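Local coordinates for protein SxtG (Microseira wollei, PDB 6U1R) that acts as an amidinotransferase in saxitoxin biosynthesis, probably moving an amidino group from a donor to its acceptor through a covalent amidino-cysteine intermediate, at residues 26-30 and 170-175; 43-49 and 128-133; 99-103 and 326-332; 110-115 and 161-165. Where two conformers were deposited one is given. Residues are numbered along the deposited sequence.

Contact 1: 26-30 and 170-175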
loop_
_atom_site.group_PDB
_atom_site.type_symbol
_atom_site.label_atom_id
_atom_site.label_comp_id
_atom_site.label_asym_id
_atom_site.label_seq_id
_atom_site.Cartn_x
_atom_site.Cartn_y
_atom_site.Cartn_z
ATOM N N CYS A 26 -19.257 -13.004 2.314
ATOM C CA CYS A 26 -18.275 -12.047 1.788
ATOM C C CYS A 26 -18.488 -11.867 0.289
ATOM O O CYS A 26 -18.485 -12.845 -0.458
ATOM C CB CYS A 26 -16.844 -12.516 2.065
ATOM S SG CYS A 26 -15.574 -11.314 1.567
ATOM N N PRO A 27 -18.687 -10.625 -0.157
ATOM C CA PRO A 27 -18.928 -10.394 -1.590
ATOM C C PRO A 27 -17.693 -10.554 -2.467
ATOM O O PRO A 27 -17.842 -10.627 -3.690
ATOM C CB PRO A 27 -19.446 -8.954 -1.626
ATOM C CG PRO A 27 -18.813 -8.305 -0.429
ATOM C CD PRO A 27 -18.796 -9.375 0.624
ATOM N N VAL A 28 -16.496 -10.554 -1.903
ATOM C CA VAL A 28 -15.260 -10.786 -2.657
ATOM C C VAL A 28 -14.870 -12.255 -2.502
ATOM O O VAL A 28 -14.626 -12.727 -1.384
ATOM C CB VAL A 28 -14.135 -9.858 -2.171
ATOM C CG1 VAL A 28 -12.814 -10.130 -2.897
ATOM C CG2 VAL A 28 -14.568 -8.423 -2.373
ATOM N N ASN A 29 -14.812 -12.980 -3.626
ATOM C CA ASN A 29 -14.482 -14.409 -3.610
ATOM C C ASN A 29 -14.123 -14.794 -5.051
ATOM O O ASN A 29 -15.024 -15.040 -5.852
ATOM C CB ASN A 29 -15.654 -15.238 -3.098
ATOM C CG ASN A 29 -15.296 -16.684 -2.905
ATOM O OD1 ASN A 29 -14.901 -17.084 -1.819
ATOM N ND2 ASN A 29 -15.405 -17.484 -3.980
ATOM N N SER A 30 -12.827 -14.827 -5.372
ATOM C CA SER A 30 -12.403 -15.242 -6.715
ATOM C C SER A 30 -11.016 -15.861 -6.636
ATOM O O SER A 30 -10.077 -15.202 -6.197
ATOM C CB SER A 30 -12.392 -14.087 -7.719
ATOM O OG SER A 30 -12.071 -14.618 -9.011
ATOM N N TYR A 170 -17.001 -3.222 -0.118
ATOM C CA TYR A 170 -16.613 -4.620 0.036
ATOM C C TYR A 170 -15.943 -4.869 1.382
ATOM O O TYR A 170 -16.144 -5.918 2.005
ATOM C CB TYR A 170 -15.678 -5.029 -1.105
ATOM C CG TYR A 170 -16.305 -5.058 -2.475
ATOM C CD1 TYR A 170 -17.601 -5.522 -2.678
ATOM C CD2 TYR A 170 -15.576 -4.657 -3.588
ATOM C CE1 TYR A 170 -18.158 -5.547 -3.962
ATOM C CE2 TYR A 170 -16.117 -4.688 -4.851
ATOM C CZ TYR A 170 -17.398 -5.138 -5.039
ATOM O OH TYR A 170 -17.902 -5.145 -6.319
ATOM N N PHE A 171 -15.110 -3.935 1.839
ATOM C CA PHE A 171 -14.475 -4.104 3.139
ATOM C C PHE A 171 -15.514 -4.144 4.256
ATOM O O PHE A 171 -15.383 -4.928 5.208
ATOM C CB PHE A 171 -13.470 -2.977 3.397
ATOM C CG PHE A 171 -12.776 -3.102 4.725
ATOM C CD1 PHE A 171 -11.717 -3.979 4.891
ATOM C CD2 PHE A 171 -13.215 -2.378 5.821
ATOM C CE1 PHE A 171 -11.103 -4.119 6.135
ATOM C CE2 PHE A 171 -12.592 -2.510 7.046
ATOM C CZ PHE A 171 -11.549 -3.385 7.198
ATOM N N GLN A 172 -16.539 -3.289 4.172
ATOM C CA GLN A 172 -17.575 -3.291 5.206
ATOM C C GLN A 172 -18.266 -4.644 5.282
ATOM O O GLN A 172 -18.690 -5.070 6.366
ATOM C CB GLN A 172 -18.607 -2.188 4.941
ATOM C CG GLN A 172 -18.213 -0.797 5.406
ATOM C CD GLN A 172 -17.695 -0.774 6.844
ATOM O OE1 GLN A 172 -16.491 -0.822 7.077
ATOM N NE2 GLN A 172 -18.607 -0.713 7.811
ATOM N N ALA A 173 -18.368 -5.334 4.153
ATOM C CA ALA A 173 -19.036 -6.623 4.059
ATOM C C ALA A 173 -18.100 -7.816 4.282
ATOM O O ALA A 173 -18.526 -8.962 4.096
ATOM C CB ALA A 173 -19.724 -6.739 2.694
ATOM N N GLY A 174 -16.852 -7.588 4.681
ATOM C CA GLY A 174 -15.981 -8.665 5.134
ATOM C C GLY A 174 -14.741 -8.900 4.296
ATOM O O GLY A 174 -13.929 -9.757 4.663
ATOM N N ALA A 175 -14.544 -8.189 3.196
ATOM C CA ALA A 175 -13.401 -8.457 2.333
ATOM C C ALA A 175 -12.099 -8.010 2.989
ATOM O O ALA A 175 -12.059 -7.046 3.762
ATOM C CB ALA A 175 -13.579 -7.747 0.998
#
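A Schellman motif ends helix 164-172, and the first modelled residues of the chain pack against it. Two backbone bonds close the motif, A175 N to Y170 O (3.0 Å) and G174 N to F171 O (3.1 Å). G174 is the C-prime residue, with a phi of 117° at which a CB would jam against the preceding carbonyl. No hydrogen bond joins the two segments; the contact is apolar. P27 CD lies 3.5 Å from A173 CB, and P27 CG is 3.8 Å from Y170 CD1. V28 CG2 touches both Y170 and A175, and makes an off-centre CH-pi contact with the Y170 ring (4.3 Å to the centroid). The hydroxyl of Y170 bonds to E39. F171 makes a cation-pi contact with R244 of the second subunit and its ring meets that of W241 there, so the helix end is held between the N-terminal loop and the dimer partner. At A175, the CB meets V28 CG2 at 3.6 Å and C26 SG at 4.1 Å.

Contact 2: 43-49 and 128-133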
loop_
_atom_site.group_PDB
_atom_site.type_symbol
_atom_site.label_atom_id
_atom_site.label_comp_id
_atom_site.label_asym_id
_atom_site.label_seq_id
_atom_site.Cartn_x
_atom_site.Cartn_y
_atom_site.Cartn_z
ATOM N N GLY A 43 -14.680 -1.281 -16.222
ATOM C CA GLY A 43 -14.026 0.003 -16.323
ATOM C C GLY A 43 -14.899 1.080 -16.971
ATOM O O GLY A 43 -16.041 0.864 -17.389
ATOM N N SER A 44 -14.325 2.275 -17.036
ATOM C CA SER A 44 -14.971 3.441 -17.628
ATOM C C SER A 44 -13.954 4.193 -18.471
ATOM O O SER A 44 -12.788 4.311 -18.077
ATOM C CB SER A 44 -15.542 4.371 -16.544
ATOM O OG SER A 44 -15.814 5.666 -17.061
ATOM N N VAL A 45 -14.387 4.697 -19.630
ATOM C CA VAL A 45 -13.516 5.495 -20.486
ATOM C C VAL A 45 -13.751 6.987 -20.336
ATOM O O VAL A 45 -13.031 7.779 -20.953
ATOM C CB VAL A 45 -13.660 5.106 -21.970
ATOM C CG1 VAL A 45 -13.078 3.750 -22.209
ATOM C CG2 VAL A 45 -15.133 5.135 -22.405
ATOM N N GLU A 46 -14.737 7.409 -19.558
ATOM C CA GLU A 46 -15.025 8.832 -19.420
ATOM C C GLU A 46 -13.868 9.553 -18.733
ATOM O O GLU A 46 -13.280 9.031 -17.777
ATOM C CB GLU A 46 -16.307 9.020 -18.627
ATOM C CG GLU A 46 -17.529 8.369 -19.292
ATOM C CD GLU A 46 -18.832 8.928 -18.771
ATOM O OE1 GLU A 46 -19.496 8.239 -17.971
ATOM O OE2 GLU A 46 -19.180 10.060 -19.167
ATOM N N GLY A 47 -13.535 10.746 -19.225
ATOM C CA GLY A 47 -12.473 11.570 -18.663
ATOM C C GLY A 47 -11.076 11.060 -18.915
ATOM O O GLY A 47 -10.126 11.567 -18.303
ATOM N N ALA A 48 -10.935 10.070 -19.795
ATOM C CA ALA A 48 -9.671 9.383 -20.024
ATOM C C ALA A 48 -8.627 10.311 -20.651
ATOM O O ALA A 48 -8.942 11.133 -21.514
ATOM C CB ALA A 48 -9.904 8.165 -20.921
ATOM N N MET A 49 -7.381 10.170 -20.190
ATOM C CA MET A 49 -6.217 10.910 -20.660
ATOM C C MET A 49 -5.256 9.952 -21.346
ATOM O O MET A 49 -5.085 8.817 -20.901
ATOM C CB MET A 49 -5.487 11.595 -19.495
ATOM C CG MET A 49 -6.389 12.459 -18.611
ATOM S SD MET A 49 -7.025 13.912 -19.466
ATOM C CE MET A 49 -5.521 14.821 -19.743
ATOM N N SER A 128 -1.058 14.671 -15.588
ATOM C CA SER A 128 -2.381 14.078 -15.445
ATOM C C SER A 128 -2.217 12.625 -15.016
ATOM O O SER A 128 -1.115 12.066 -15.023
ATOM C CB SER A 128 -3.185 14.140 -16.751
ATOM O OG SER A 128 -2.626 13.272 -17.732
ATOM N N GLY A 129 -3.332 12.020 -14.662
ATOM C CA GLY A 129 -3.419 10.579 -14.591
ATOM C C GLY A 129 -3.664 9.961 -15.952
ATOM O O GLY A 129 -3.396 10.559 -17.001
ATOM N N PHE A 130 -4.193 8.725 -15.920
ATOM C CA PHE A 130 -4.484 7.955 -17.126
ATOM C C PHE A 130 -5.996 7.847 -17.236
ATOM O O PHE A 130 -6.647 8.791 -17.729
ATOM C CB PHE A 130 -3.740 6.600 -17.074
ATOM C CG PHE A 130 -4.042 5.647 -18.240
ATOM C CD1 PHE A 130 -4.146 6.111 -19.542
ATOM C CD2 PHE A 130 -4.193 4.276 -18.014
ATOM C CE1 PHE A 130 -4.416 5.243 -20.604
ATOM C CE2 PHE A 130 -4.448 3.381 -19.087
ATOM C CZ PHE A 130 -4.562 3.868 -20.371
ATOM N N CYS A 131 -6.618 6.785 -16.726
ATOM C CA CYS A 131 -8.062 6.563 -16.846
ATOM C C CYS A 131 -8.425 5.341 -15.999
ATOM O O CYS A 131 -7.559 4.691 -15.396
ATOM C CB CYS A 131 -8.484 6.381 -18.317
ATOM S SG CYS A 131 -7.947 4.861 -19.116
ATOM N N ALA A 132 -9.715 5.016 -15.967
ATOM C CA ALA A 132 -10.192 3.847 -15.234
ATOM C C ALA A 132 -10.764 2.790 -16.178
ATOM O O ALA A 132 -11.703 2.071 -15.833
ATOM C CB ALA A 132 -11.228 4.250 -14.185
ATOM N N ALA A 133 -10.165 2.650 -17.361
ATOM C CA ALA A 133 -10.619 1.673 -18.341
ATOM C C ALA A 133 -10.167 0.253 -18.007
ATOM O O ALA A 133 -10.808 -0.707 -18.454
ATOM C CB ALA A 133 -10.123 2.068 -19.740
HETATM O O HOH W 1 -11.710 6.581 -17.479
#
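S128 opens the second segment with CB directed at 43-49; its OG lies 3.8 Å from M49 CB, donates to G129 O (2.9 Å) and is also hydrogen-bonded to G78 N. G129 adds a backbone contact, its O sitting 3.4 Å from M49 CB. The CA-to-CB bond of F130 points away from 43-49, yet the edge of its ring meets M49 O, and its main chain forms one of the two direct hydrogen bonds between the segments: M49 N to F130 O, 2.9 Å. The F130 side chain is about 7 Å from that of H264, a predicted active-site residue, so this buried pair of loops borders the probable catalytic centre. C131 points toward 43-49, and its CB packs on A48 CB at 3.5 Å. Here the first segment folds back through a type II beta turn from V45 to A48, with G47 at positive phi, overlapped at its start by an ST turn in which S44 OG accepts from E46 N (3.2 Å). A132 supplies the second direct bond, S44 N to A132 O at 2.9 Å. Its N donates to a water (3.0 Å) that donates to S44 O (2.6 Å) and E46 O (2.9 Å). At A133, the O lies 3.9 Å from G43 CA, and the CB touches V45 CG1 at 4.2 Å.

Contact 3: 99-103 and 326-332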
loop_
_atom_site.group_PDB
_atom_site.type_symbol
_atom_site.label_atom_id
_atom_site.label_comp_id
_atom_site.label_asym_id
_atom_site.label_seq_id
_atom_site.Cartn_x
_atom_site.Cartn_y
_atom_site.Cartn_z
ATOM N N ILE A 99 -24.483 -7.619 -22.416
ATOM C CA ILE A 99 -24.228 -9.059 -22.517
ATOM C C ILE A 99 -23.986 -9.668 -21.140
ATOM O O ILE A 99 -24.564 -10.707 -20.788
ATOM C CB ILE A 99 -23.045 -9.328 -23.465
ATOM C CG1 ILE A 99 -23.423 -8.902 -24.896
ATOM C CG2 ILE A 99 -22.651 -10.805 -23.406
ATOM C CD1 ILE A 99 -22.308 -9.045 -25.938
ATOM N N LEU A 100 -23.090 -9.066 -20.356
ATOM C CA LEU A 100 -22.807 -9.586 -19.020
ATOM C C LEU A 100 -24.077 -9.718 -18.187
ATOM O O LEU A 100 -24.295 -10.735 -17.513
ATOM C CB LEU A 100 -21.804 -8.679 -18.304
ATOM C CG LEU A 100 -20.364 -8.682 -18.833
ATOM C CD1 LEU A 100 -19.556 -7.585 -18.126
ATOM C CD2 LEU A 100 -19.703 -10.024 -18.629
ATOM N N GLU A 101 -24.913 -8.682 -18.198
ATOM C CA GLU A 101 -26.139 -8.708 -17.409
ATOM C C GLU A 101 -27.121 -9.752 -17.933
ATOM O O GLU A 101 -27.780 -10.444 -17.143
ATOM C CB GLU A 101 -26.759 -7.312 -17.393
ATOM C CG GLU A 101 -25.869 -6.288 -16.652
ATOM C CD GLU A 101 -26.351 -4.838 -16.762
ATOM O OE1 GLU A 101 -27.002 -4.469 -17.769
ATOM O OE2 GLU A 101 -26.038 -4.055 -15.841
ATOM N N ALA A 102 -27.259 -9.863 -19.251
ATOM C CA ALA A 102 -28.147 -10.879 -19.807
ATOM C C ALA A 102 -27.677 -12.275 -19.445
ATOM O O ALA A 102 -28.494 -13.193 -19.279
ATOM C CB ALA A 102 -28.231 -10.718 -21.317
ATOM N N GLU A 103 -26.366 -12.457 -19.314
ATOM C CA GLU A 103 -25.812 -13.739 -18.904
ATOM C C GLU A 103 -25.819 -13.940 -17.381
ATOM O O GLU A 103 -25.215 -14.908 -16.904
ATOM C CB GLU A 103 -24.392 -13.877 -19.464
ATOM C CG GLU A 103 -24.331 -13.911 -20.981
ATOM C CD GLU A 103 -25.016 -15.133 -21.573
ATOM O OE1 GLU A 103 -25.026 -16.194 -20.911
ATOM O OE2 GLU A 103 -25.554 -15.019 -22.698
ATOM N N LEU A 326 -17.106 -16.468 -18.432
ATOM C CA LEU A 326 -18.238 -16.367 -17.520
ATOM C C LEU A 326 -18.431 -17.620 -16.681
ATOM O O LEU A 326 -19.068 -17.556 -15.619
ATOM C CB LEU A 326 -19.515 -16.080 -18.314
ATOM C CG LEU A 326 -19.435 -14.929 -19.316
ATOM C CD1 LEU A 326 -20.791 -14.659 -19.955
ATOM C CD2 LEU A 326 -18.864 -13.665 -18.666
ATOM N N ASP A 327 -17.936 -18.753 -17.166
ATOM C CA ASP A 327 -17.795 -20.005 -16.426
ATOM C C ASP A 327 -16.798 -20.826 -17.236
ATOM O O ASP A 327 -16.082 -20.269 -18.071
ATOM C CB ASP A 327 -19.152 -20.695 -16.195
ATOM C CG ASP A 327 -19.929 -20.941 -17.471
ATOM O OD1 ASP A 327 -19.315 -21.142 -18.542
ATOM O OD2 ASP A 327 -21.182 -20.934 -17.388
ATOM N N GLU A 328 -16.753 -22.142 -17.010
ATOM C CA GLU A 328 -15.776 -22.962 -17.719
ATOM C C GLU A 328 -16.067 -23.104 -19.213
ATOM O O GLU A 328 -15.205 -23.603 -19.953
ATOM C CB GLU A 328 -15.704 -24.347 -17.078
ATOM C CG GLU A 328 -15.231 -24.291 -15.642
ATOM C CD GLU A 328 -15.041 -25.650 -15.007
ATOM O OE1 GLU A 328 -15.097 -26.669 -15.733
ATOM O OE2 GLU A 328 -14.819 -25.692 -13.775
ATOM N N GLU A 329 -17.234 -22.672 -19.675
ATOM C CA GLU A 329 -17.665 -22.879 -21.054
ATOM C C GLU A 329 -17.892 -21.578 -21.812
ATOM O O GLU A 329 -17.425 -21.439 -22.947
ATOM C CB GLU A 329 -18.948 -23.735 -21.041
ATOM C CG GLU A 329 -19.590 -23.936 -22.393
ATOM C CD GLU A 329 -20.866 -24.789 -22.325
ATOM O OE1 GLU A 329 -21.435 -24.932 -21.221
ATOM O OE2 GLU A 329 -21.302 -25.309 -23.378
ATOM N N ARG A 330 -18.626 -20.631 -21.229
ATOM C CA ARG A 330 -19.002 -19.405 -21.916
ATOM C C ARG A 330 -17.856 -18.401 -21.871
ATOM O O ARG A 330 -17.326 -18.106 -20.792
ATOM C CB ARG A 330 -20.244 -18.791 -21.269
ATOM C CG ARG A 330 -21.559 -19.582 -21.494
ATOM C CD ARG A 330 -22.717 -18.943 -20.709
ATOM N NE ARG A 330 -22.510 -19.036 -19.264
ATOM C CZ ARG A 330 -23.085 -18.258 -18.341
ATOM N NH1 ARG A 330 -23.907 -17.281 -18.689
ATOM N NH2 ARG A 330 -22.820 -18.450 -17.050
ATOM N N VAL A 331 -17.491 -17.875 -23.034
ATOM C CA VAL A 331 -16.331 -16.992 -23.181
ATOM C C VAL A 331 -16.698 -15.822 -24.089
ATOM O O VAL A 331 -17.209 -16.023 -25.195
ATOM C CB VAL A 331 -15.106 -17.762 -23.733
ATOM C CG1 VAL A 331 -15.434 -18.531 -25.002
ATOM C CG2 VAL A 331 -13.928 -16.816 -23.958
ATOM N N ILE A 332 -16.450 -14.589 -23.616
ATOM C CA ILE A 332 -16.679 -13.394 -24.418
ATOM C C ILE A 332 -15.429 -13.146 -25.251
ATOM O O ILE A 332 -14.303 -13.145 -24.723
ATOM C CB ILE A 332 -17.038 -12.184 -23.533
ATOM C CG1 ILE A 332 -18.419 -12.413 -22.877
ATOM C CG2 ILE A 332 -17.061 -10.893 -24.349
ATOM C CD1 ILE A 332 -18.832 -11.375 -21.893
#
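R330 joins two acidic residues in a salt-bridge network. Its NH1 meets E103 OE1 at 2.7 Å, at the edge of the guanidinium and near its plane, and also donates to the backbone E103 O at 3.2 Å. The same arginine thus binds both a side chain and a carbonyl at the end of the helix, where E103 is the first residue to leave helical angles. D327 takes the rest of the guanidinium: R330 NE and R330 NH2 each lie 3.0 Å from D327 OD2. The other carboxylate oxygen, D327 OD1, accepts from E329 N and R330 N (both 2.8 Å), an Asx turn and Asx motif within the connection of the beta hairpin of strands 324-325 and 330-334, where L326 N bonds to R330 O (2.9 Å). Next to the charges lies an apolar group. L326 CD1 packs on E103 CB at 3.7 Å; L100 CD2 touches L326 CD2 at 3.7 Å and I332 CD1 at 3.6 Å; I99 CG2 reaches I332 CD1 at 4.1 Å. The contact is thus between the C-terminal end of helix 83-102 and the mixed sheet of strands 324-325, 330-334 and 350-354. I99 and E103 also touch I352 on strand 350-354, and L100 reaches L324 as well as V40 and V42 of strand 37-42.

Contact 4: 110-115 and 161-165. With FMT (formic acid), chain C.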
loop_
_atom_site.group_PDB
_atom_site.type_symbol
_atom_site.label_atom_id
_atom_site.label_comp_id
_atom_site.label_asym_id
_atom_site.label_seq_id
_atom_site.Cartn_x
_atom_site.Cartn_y
_atom_site.Cartn_z
ATOM N N VAL A 110 -17.669 1.534 -12.641
ATOM C CA VAL A 110 -16.871 2.543 -11.962
ATOM C C VAL A 110 -17.200 3.906 -12.560
ATOM O O VAL A 110 -17.389 4.045 -13.781
ATOM C CB VAL A 110 -15.367 2.231 -12.058
ATOM C CG1 VAL A 110 -14.850 2.522 -13.431
ATOM C CG2 VAL A 110 -14.597 3.039 -11.037
ATOM N N LYS A 111 -17.323 4.928 -11.674
ATOM C CA LYS A 111 -17.579 6.310 -12.072
ATOM C C LYS A 111 -16.264 7.038 -12.319
ATOM O O LYS A 111 -15.327 6.907 -11.524
ATOM C CB LYS A 111 -18.347 7.062 -10.987
ATOM C CG LYS A 111 -19.588 6.355 -10.466
ATOM C CD LYS A 111 -20.042 6.953 -9.125
ATOM C CE LYS A 111 -21.504 6.667 -8.854
ATOM N NZ LYS A 111 -21.940 5.320 -9.359
ATOM N N PRO A 112 -16.175 7.832 -13.389
ATOM C CA PRO A 112 -14.953 8.606 -13.629
ATOM C C PRO A 112 -14.671 9.585 -12.498
ATOM O O PRO A 112 -15.548 9.967 -11.721
ATOM C CB PRO A 112 -15.248 9.343 -14.943
ATOM C CG PRO A 112 -16.754 9.391 -15.020
ATOM C CD PRO A 112 -17.198 8.095 -14.420
ATOM N N VAL A 113 -13.404 9.956 -12.397
ATOM C CA VAL A 113 -12.932 10.981 -11.477
ATOM C C VAL A 113 -12.082 11.937 -12.308
ATOM O O VAL A 113 -12.075 11.845 -13.541
ATOM C CB VAL A 113 -12.159 10.346 -10.306
ATOM C CG1 VAL A 113 -13.098 9.507 -9.440
ATOM C CG2 VAL A 113 -11.032 9.453 -10.822
ATOM N N ASP A 114 -11.365 12.860 -11.660
ATOM C CA ASP A 114 -10.603 13.895 -12.372
ATOM C C ASP A 114 -9.245 13.359 -12.832
ATOM O O ASP A 114 -8.185 13.700 -12.285
ATOM C CB ASP A 114 -10.376 15.114 -11.484
ATOM C CG ASP A 114 -11.644 15.885 -11.183
ATOM O OD1 ASP A 114 -12.657 15.717 -11.904
ATOM O OD2 ASP A 114 -11.597 16.693 -10.226
ATOM N N PHE A 115 -9.252 12.584 -13.913
ATOM C CA PHE A 115 -7.971 12.140 -14.459
ATOM C C PHE A 115 -7.178 13.285 -15.073
ATOM O O PHE A 115 -5.954 13.166 -15.220
ATOM C CB PHE A 115 -8.188 11.012 -15.481
ATOM C CG PHE A 115 -8.736 9.772 -14.860
ATOM C CD1 PHE A 115 -7.926 8.974 -14.055
ATOM C CD2 PHE A 115 -10.064 9.423 -15.031
ATOM C CE1 PHE A 115 -8.433 7.846 -13.436
ATOM C CE2 PHE A 115 -10.572 8.284 -14.411
ATOM C CZ PHE A 115 -9.757 7.513 -13.611
ATOM N N TRP A 161 -8.255 5.506 -7.082
ATOM C CA TRP A 161 -9.214 6.414 -6.453
ATOM C C TRP A 161 -10.635 6.209 -6.976
ATOM O O TRP A 161 -11.598 6.244 -6.197
ATOM C CB TRP A 161 -8.753 7.856 -6.657
ATOM C CG TRP A 161 -7.748 8.293 -5.613
ATOM C CD1 TRP A 161 -6.965 7.483 -4.811
ATOM C CD2 TRP A 161 -7.450 9.636 -5.232
ATOM N NE1 TRP A 161 -6.204 8.256 -3.966
ATOM C CE2 TRP A 161 -6.483 9.579 -4.203
ATOM C CE3 TRP A 161 -7.914 10.885 -5.658
ATOM C CZ2 TRP A 161 -5.971 10.724 -3.598
ATOM C CZ3 TRP A 161 -7.404 12.023 -5.057
ATOM C CH2 TRP A 161 -6.444 11.935 -4.037
ATOM N N ALA A 162 -10.798 5.975 -8.278
ATOM C CA ALA A 162 -12.157 5.816 -8.808
ATOM C C ALA A 162 -12.880 4.618 -8.207
ATOM O O ALA A 162 -14.123 4.587 -8.212
ATOM C CB ALA A 162 -12.129 5.682 -10.330
ATOM N N TYR A 163 -12.137 3.666 -7.644
ATOM C CA TYR A 163 -12.671 2.426 -7.103
ATOM C C TYR A 163 -12.894 2.438 -5.594
ATOM O O TYR A 163 -13.358 1.436 -5.052
ATOM C CB TYR A 163 -11.726 1.275 -7.437
ATOM C CG TYR A 163 -11.425 1.142 -8.909
ATOM C CD1 TYR A 163 -10.418 1.886 -9.503
ATOM C CD2 TYR A 163 -12.148 0.262 -9.709
ATOM C CE1 TYR A 163 -10.144 1.775 -10.847
ATOM C CE2 TYR A 163 -11.874 0.135 -11.035
ATOM C CZ TYR A 163 -10.875 0.897 -11.609
ATOM O OH TYR A 163 -10.622 0.756 -12.935
ATOM N N ARG A 164 -12.534 3.512 -4.892
ATOM C CA ARG A 164 -12.525 3.442 -3.434
ATOM C C ARG A 164 -13.933 3.337 -2.841
ATOM O O ARG A 164 -14.100 2.736 -1.771
ATOM C CB ARG A 164 -11.780 4.650 -2.860
ATOM C CG ARG A 164 -10.245 4.502 -2.906
ATOM C CD ARG A 164 -9.733 3.251 -2.148
ATOM N NE ARG A 164 -8.287 3.007 -2.333
ATOM C CZ ARG A 164 -7.359 3.743 -1.743
ATOM N NH1 ARG A 164 -7.727 4.756 -0.980
ATOM N NH2 ARG A 164 -6.080 3.484 -1.909
ATOM N N ASP A 165 -14.950 3.904 -3.488
ATOM C CA ASP A 165 -16.318 3.675 -3.024
ATOM C C ASP A 165 -16.634 2.182 -2.981
ATOM O O ASP A 165 -17.203 1.680 -2.003
ATOM C CB ASP A 165 -17.322 4.384 -3.935
ATOM C CG ASP A 165 -17.367 5.882 -3.723
ATOM O OD1 ASP A 165 -17.035 6.349 -2.617
ATOM O OD2 ASP A 165 -17.761 6.593 -4.671
HETATM C C FMT C . -11.116 12.862 -7.625
HETATM O O1 FMT C . -11.920 12.142 -7.044
HETATM O O2 FMT C . -11.460 13.416 -8.660
HETATM O O HOH W 2 -16.023 6.603 -8.674
#
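Residues 110-115 run as an irregular loop past 161-165 at the N-terminal part of helix 164-172, approaching to 5.9 Å between the CA atoms of V113 and A162. An inverse gamma turn centred on D114 bends the loop, with F115 N bonded to V113 O at 2.9 Å, while R164 N reaches W161 O at 3.2 Å in the other segment. No direct hydrogen bond crosses; one water donates to both K111 O (2.9 Å) and A162 O (2.8 Å). A162 is the centre of the packing: its CB lies 3.6 Å from K111 O, 3.7 Å from V110 CG2 and 4.0 Å from V113 CG2. V110 CG2 also sits over the face of the Y163 ring, a CH-pi contact of 4.1 Å to the centroid. A formic acid molecule, probably from the crystallisation liquor, accepts from D114 N (3.1 Å, to O2). The Y163 ring meets F139 of strand 139-142 edge-to-face, and R164 pairs with E148 of strand 145-148; W161 meets F186 of the second subunit.

The modelled chain begins in contact 1, whose return at 170-175 closes a loop of 139 residues holding contacts 2 and 4 entire. After strand 37-42 comes 43-49, then 99-103 at the end of helix 83-102, whose partner waits far downstream at 326-332; contact 3 therefore crosses contacts 1 and 2 and encloses contact 4. Segment 110-115 follows, and 128-133 closes contact 2 before 161-165 closes contact 4, so these two cross. They also touch, with G129 N 2.9 Å from F115 O, and join three loops to the N-terminal part of helix 164-172. Contact 1 holds the other end of that helix, and contact 3 ties helix 83-102 to the sheet containing strand 330-334.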